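Local coordinates for protein cytosolic phospholipase A2 delta (Homo sapiens, PDB 5IZ5) that hydrolyses the sn-2 ester of membrane glycerophospholipids in a calcium-dependent manner, preferring linoleic acid at that position, at residues I115-F128 with E135-T147. The protein carries 3 engineered substitutions. Sequence-based numbering, arbitrary orientation.
Sequences ISEVLPGKLLRKTF and EEELDVEFLMEET
F128 and F142 meet rim to rim on the inner face of an antiparallel hairpin, F128 CZ lying 4.0 Å from F142 CE2. F128 also brings CE2 to within 4.0 Å of V140 CG2, again at the ring edge. The F142 ring takes K126 CB in its plane, while the V118 and F142 side chains cross at about a right angle, V118 CG2 coming 4.0 Å from F142 CB. Further along, M144 CB packs 3.9 Å from the same V118 CG2. Y113 of strand 106-114 and L92 and L94 of strand 91-98 close over this face, so the hairpin forms part of one sheet of the C2 beta-sandwich, packed against the sheet holding those two strands. Were F128 cut back to an alanine, a gap would probably open beside V140, and the F142 edge and the Y113 ring would lose their aromatic neighbour.

The other face is polar. R125 and E141 run side by side, pointing the same way, and R125 NE reaches E141 OE1 at 3.2 Å in a salt bridge on the syn side, with guanidinium and carboxylate planes 37° apart. L123 CD2 rests against one guanidinium face. T127 OG1 sits anti to its own carbonyl carbon (chi1 -66°), where it donates to D139 OD1 at 2.7 Å from above the carboxylate plane.

Paired backbone bonds join L124 with F142, K126 with V140 and F128 with L138; ahead of the strand, in the type II turn L119-K122, G121 N reaches M144 O at 2.9 Å. Water 1 bridges L119 O and M144 N beside this bond. The chemistry thus divides by face: hydrocarbon and aromatic edges bind the hairpin to the sandwich interior, with a charged rim where K126 NZ turns away to a weak salt bridge with E117 OE2 (3.1 Å), whereas outside one salt bridge and one hydroxyl-carboxylate bond supplement the backbone ladder, and R36, paired with E137 and D139 OD2, links that face to strand 21-36.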
# COMPACT_ATOMS: atom_id res chain seq x y z
N ILE B 115 -28.44 1.25 -4.81
CA ILE B 115 -29.64 2.07 -4.94
C ILE B 115 -29.67 2.95 -6.20
O ILE B 115 -30.61 3.70 -6.39
CB ILE B 115 -29.88 2.96 -3.69
CG1 ILE B 115 -28.72 3.94 -3.49
CG2 ILE B 115 -30.08 2.10 -2.44
CD1 ILE B 115 -29.06 5.12 -2.61
N SER B 116 -28.66 2.87 -7.06
CA SER B 116 -28.69 3.61 -8.33
C SER B 116 -29.84 3.14 -9.23
O SER B 116 -30.23 3.85 -10.15
CB SER B 116 -27.36 3.52 -9.08
OG SER B 116 -27.05 2.19 -9.45
N GLU B 117 -30.38 1.95 -8.95
CA GLU B 117 -31.58 1.46 -9.65
C GLU B 117 -32.80 2.35 -9.41
O GLU B 117 -33.66 2.46 -10.29
CB GLU B 117 -31.92 0.03 -9.21
CG GLU B 117 -33.02 -0.62 -10.05
CD GLU B 117 -33.47 -1.98 -9.53
OE1 GLU B 117 -34.11 -2.72 -10.30
OE2 GLU B 117 -33.21 -2.30 -8.36
N VAL B 118 -32.89 2.96 -8.24
CA VAL B 118 -34.07 3.75 -7.87
C VAL B 118 -34.01 5.14 -8.53
O VAL B 118 -33.12 5.94 -8.26
CB VAL B 118 -34.34 3.79 -6.34
CG1 VAL B 118 -33.10 4.12 -5.53
CG2 VAL B 118 -35.47 4.75 -6.00
N LEU B 119 -34.96 5.38 -9.43
CA LEU B 119 -35.02 6.63 -10.19
C LEU B 119 -35.95 7.62 -9.50
O LEU B 119 -37.00 7.23 -8.98
CB LEU B 119 -35.48 6.35 -11.62
CG LEU B 119 -34.56 5.42 -12.42
CD1 LEU B 119 -35.22 4.98 -13.72
CD2 LEU B 119 -33.22 6.10 -12.70
N PRO B 120 -35.58 8.91 -9.50
CA PRO B 120 -36.37 9.92 -8.78
C PRO B 120 -37.81 10.00 -9.26
O PRO B 120 -38.06 9.94 -10.47
CB PRO B 120 -35.61 11.23 -9.03
CG PRO B 120 -34.68 10.96 -10.16
CD PRO B 120 -34.39 9.50 -10.14
N GLY B 121 -38.75 10.09 -8.32
CA GLY B 121 -40.18 10.18 -8.64
C GLY B 121 -40.90 8.84 -8.71
O GLY B 121 -42.06 8.75 -8.30
N LYS B 122 -40.24 7.81 -9.22
CA LYS B 122 -40.86 6.49 -9.41
C LYS B 122 -40.67 5.58 -8.21
O LYS B 122 -39.56 5.10 -7.97
CB LYS B 122 -40.23 5.78 -10.61
CG LYS B 122 -40.55 6.37 -11.98
CD LYS B 122 -39.90 5.51 -13.07
CE LYS B 122 -39.65 6.28 -14.36
NZ LYS B 122 -39.46 5.33 -15.50
N LEU B 123 -41.75 5.29 -7.48
CA LEU B 123 -41.71 4.32 -6.40
C LEU B 123 -41.27 2.96 -6.94
O LEU B 123 -41.84 2.47 -7.91
CB LEU B 123 -43.08 4.17 -5.73
CG LEU B 123 -43.12 3.20 -4.53
CD1 LEU B 123 -42.88 3.94 -3.22
CD2 LEU B 123 -44.43 2.43 -4.47
N LEU B 124 -40.27 2.37 -6.29
CA LEU B 124 -39.78 1.06 -6.69
C LEU B 124 -40.10 0.04 -5.59
O LEU B 124 -39.65 0.19 -4.45
CB LEU B 124 -38.28 1.12 -6.96
CG LEU B 124 -37.63 -0.11 -7.60
CD1 LEU B 124 -38.18 -0.38 -8.99
CD2 LEU B 124 -36.12 0.07 -7.66
N ARG B 125 -40.89 -0.97 -5.93
CA ARG B 125 -41.19 -2.07 -5.02
C ARG B 125 -40.24 -3.23 -5.28
O ARG B 125 -40.06 -3.64 -6.43
CB ARG B 125 -42.65 -2.51 -5.14
CG ARG B 125 -43.59 -1.70 -4.26
CD ARG B 125 -45.04 -1.87 -4.65
NE ARG B 125 -45.88 -0.86 -3.99
CZ ARG B 125 -46.98 -0.32 -4.52
NH1 ARG B 125 -47.39 -0.65 -5.74
NH2 ARG B 125 -47.66 0.59 -3.82
N LYS B 126 -39.64 -3.73 -4.21
CA LYS B 126 -38.62 -4.77 -4.31
C LYS B 126 -38.92 -5.93 -3.36
O LYS B 126 -39.31 -5.72 -2.21
CB LYS B 126 -37.25 -4.16 -3.99
CG LYS B 126 -36.51 -3.62 -5.21
CD LYS B 126 -35.64 -4.70 -5.83
CE LYS B 126 -35.22 -4.35 -7.24
NZ LYS B 126 -34.08 -5.19 -7.70
N THR B 127 -38.76 -7.15 -3.86
CA THR B 127 -38.77 -8.35 -3.03
C THR B 127 -37.40 -8.99 -3.17
O THR B 127 -37.03 -9.44 -4.26
CB THR B 127 -39.87 -9.34 -3.46
OG1 THR B 127 -41.16 -8.75 -3.22
CG2 THR B 127 -39.78 -10.66 -2.67
N PHE B 128 -36.64 -9.01 -2.08
CA PHE B 128 -35.28 -9.54 -2.09
C PHE B 128 -35.27 -11.01 -1.68
O PHE B 128 -35.91 -11.37 -0.69
CB PHE B 128 -34.40 -8.73 -1.15
CG PHE B 128 -34.19 -7.30 -1.59
CD1 PHE B 128 -33.37 -7.00 -2.66
CD2 PHE B 128 -34.79 -6.25 -0.90
CE1 PHE B 128 -33.16 -5.69 -3.06
CE2 PHE B 128 -34.59 -4.93 -1.30
CZ PHE B 128 -33.77 -4.65 -2.38
N GLU B 135 -35.70 -19.57 0.18
CA GLU B 135 -37.12 -19.38 0.35
C GLU B 135 -37.40 -18.10 1.14
O GLU B 135 -38.53 -17.63 1.16
CB GLU B 135 -37.71 -20.61 1.04
CG GLU B 135 -37.43 -21.91 0.29
CD GLU B 135 -38.07 -23.13 0.90
OE1 GLU B 135 -38.07 -23.26 2.15
OE2 GLU B 135 -38.57 -23.99 0.14
N GLU B 136 -36.37 -17.50 1.74
CA GLU B 136 -36.53 -16.32 2.59
C GLU B 136 -36.74 -15.07 1.70
O GLU B 136 -36.07 -14.92 0.69
CB GLU B 136 -35.30 -16.16 3.52
CG GLU B 136 -34.48 -17.44 3.73
CD GLU B 136 -33.74 -17.52 5.05
OE1 GLU B 136 -33.80 -16.56 5.86
OE2 GLU B 136 -33.08 -18.57 5.28
N GLU B 137 -37.70 -14.21 2.05
CA GLU B 137 -37.99 -13.00 1.25
C GLU B 137 -38.20 -11.76 2.11
O GLU B 137 -38.77 -11.84 3.19
CB GLU B 137 -39.23 -13.21 0.38
CG GLU B 137 -39.08 -14.33 -0.64
CD GLU B 137 -40.27 -14.45 -1.58
OE1 GLU B 137 -41.25 -13.69 -1.44
OE2 GLU B 137 -40.20 -15.31 -2.48
N LEU B 138 -37.74 -10.61 1.60
CA LEU B 138 -37.89 -9.31 2.26
C LEU B 138 -38.55 -8.31 1.30
O LEU B 138 -38.01 -8.05 0.22
CB LEU B 138 -36.52 -8.77 2.69
CG LEU B 138 -36.39 -7.76 3.85
CD1 LEU B 138 -35.22 -6.81 3.59
CD2 LEU B 138 -37.65 -6.96 4.12
N ASP B 139 -39.69 -7.76 1.69
CA ASP B 139 -40.38 -6.74 0.89
C ASP B 139 -40.02 -5.34 1.36
O ASP B 139 -40.18 -5.01 2.54
CB ASP B 139 -41.90 -6.90 0.95
CG ASP B 139 -42.39 -8.08 0.15
OD1 ASP B 139 -41.59 -8.71 -0.59
OD2 ASP B 139 -43.60 -8.38 0.25
N VAL B 140 -39.54 -4.52 0.43
CA VAL B 140 -39.14 -3.14 0.72
C VAL B 140 -39.63 -2.24 -0.41
O VAL B 140 -39.74 -2.68 -1.56
CB VAL B 140 -37.60 -3.01 0.81
CG1 VAL B 140 -37.20 -1.61 1.28
CG2 VAL B 140 -37.03 -4.06 1.75
N GLU B 141 -39.93 -0.98 -0.08
CA GLU B 141 -40.20 0.02 -1.12
C GLU B 141 -39.32 1.25 -0.99
O GLU B 141 -39.03 1.71 0.12
CB GLU B 141 -41.68 0.39 -1.24
CG GLU B 141 -42.56 0.20 -0.01
CD GLU B 141 -44.03 0.42 -0.32
OE1 GLU B 141 -44.40 0.50 -1.51
OE2 GLU B 141 -44.82 0.53 0.64
N PHE B 142 -38.90 1.76 -2.15
CA PHE B 142 -37.97 2.88 -2.23
C PHE B 142 -38.61 4.05 -2.96
O PHE B 142 -39.20 3.88 -4.03
CB PHE B 142 -36.72 2.47 -3.01
CG PHE B 142 -35.96 1.33 -2.39
CD1 PHE B 142 -34.99 1.58 -1.43
CD2 PHE B 142 -36.22 0.02 -2.76
CE1 PHE B 142 -34.29 0.53 -0.86
CE2 PHE B 142 -35.53 -1.04 -2.19
CZ PHE B 142 -34.56 -0.78 -1.24
N LEU B 143 -38.49 5.24 -2.38
CA LEU B 143 -38.89 6.46 -3.08
C LEU B 143 -37.79 7.50 -2.98
O LEU B 143 -37.39 7.90 -1.88
CB LEU B 143 -40.19 7.03 -2.53
CG LEU B 143 -40.70 8.26 -3.31
CD1 LEU B 143 -41.30 7.87 -4.65
CD2 LEU B 143 -41.69 9.06 -2.48
N MET B 144 -37.33 7.95 -4.14
CA MET B 144 -36.32 8.97 -4.23
C MET B 144 -36.98 10.28 -4.64
O MET B 144 -37.70 10.33 -5.64
CB MET B 144 -35.28 8.57 -5.27
CG MET B 144 -34.05 9.47 -5.29
SD MET B 144 -32.88 9.03 -3.99
CE MET B 144 -32.12 7.54 -4.67
N GLU B 145 -36.74 11.33 -3.86
CA GLU B 145 -37.35 12.62 -4.09
C GLU B 145 -36.33 13.73 -4.05
O GLU B 145 -35.33 13.64 -3.33
CB GLU B 145 -38.37 12.89 -3.01
CG GLU B 145 -39.67 12.14 -3.16
CD GLU B 145 -40.73 12.59 -2.17
OE1 GLU B 145 -40.37 13.02 -1.06
OE2 GLU B 145 -41.93 12.52 -2.52
N GLU B 146 -36.64 14.80 -4.78
CA GLU B 146 -35.81 15.99 -4.85
C GLU B 146 -35.89 16.75 -3.53
O GLU B 146 -36.88 16.64 -2.81
CB GLU B 146 -36.31 16.87 -6.01
CG GLU B 146 -35.45 18.08 -6.34
CD GLU B 146 -35.83 18.72 -7.67
OE1 GLU B 146 -35.31 19.81 -7.97
OE2 GLU B 146 -36.64 18.13 -8.43
N THR B 147 -34.84 17.49 -3.21
CA THR B 147 -34.80 18.34 -2.04
C THR B 147 -34.46 19.75 -2.51
O THR B 147 -34.00 19.94 -3.64
CB THR B 147 -33.73 17.88 -1.02
OG1 THR B 147 -32.42 18.11 -1.56
CG2 THR B 147 -33.89 16.39 -0.69
O HOH W 1 -38.28 7.11 -6.39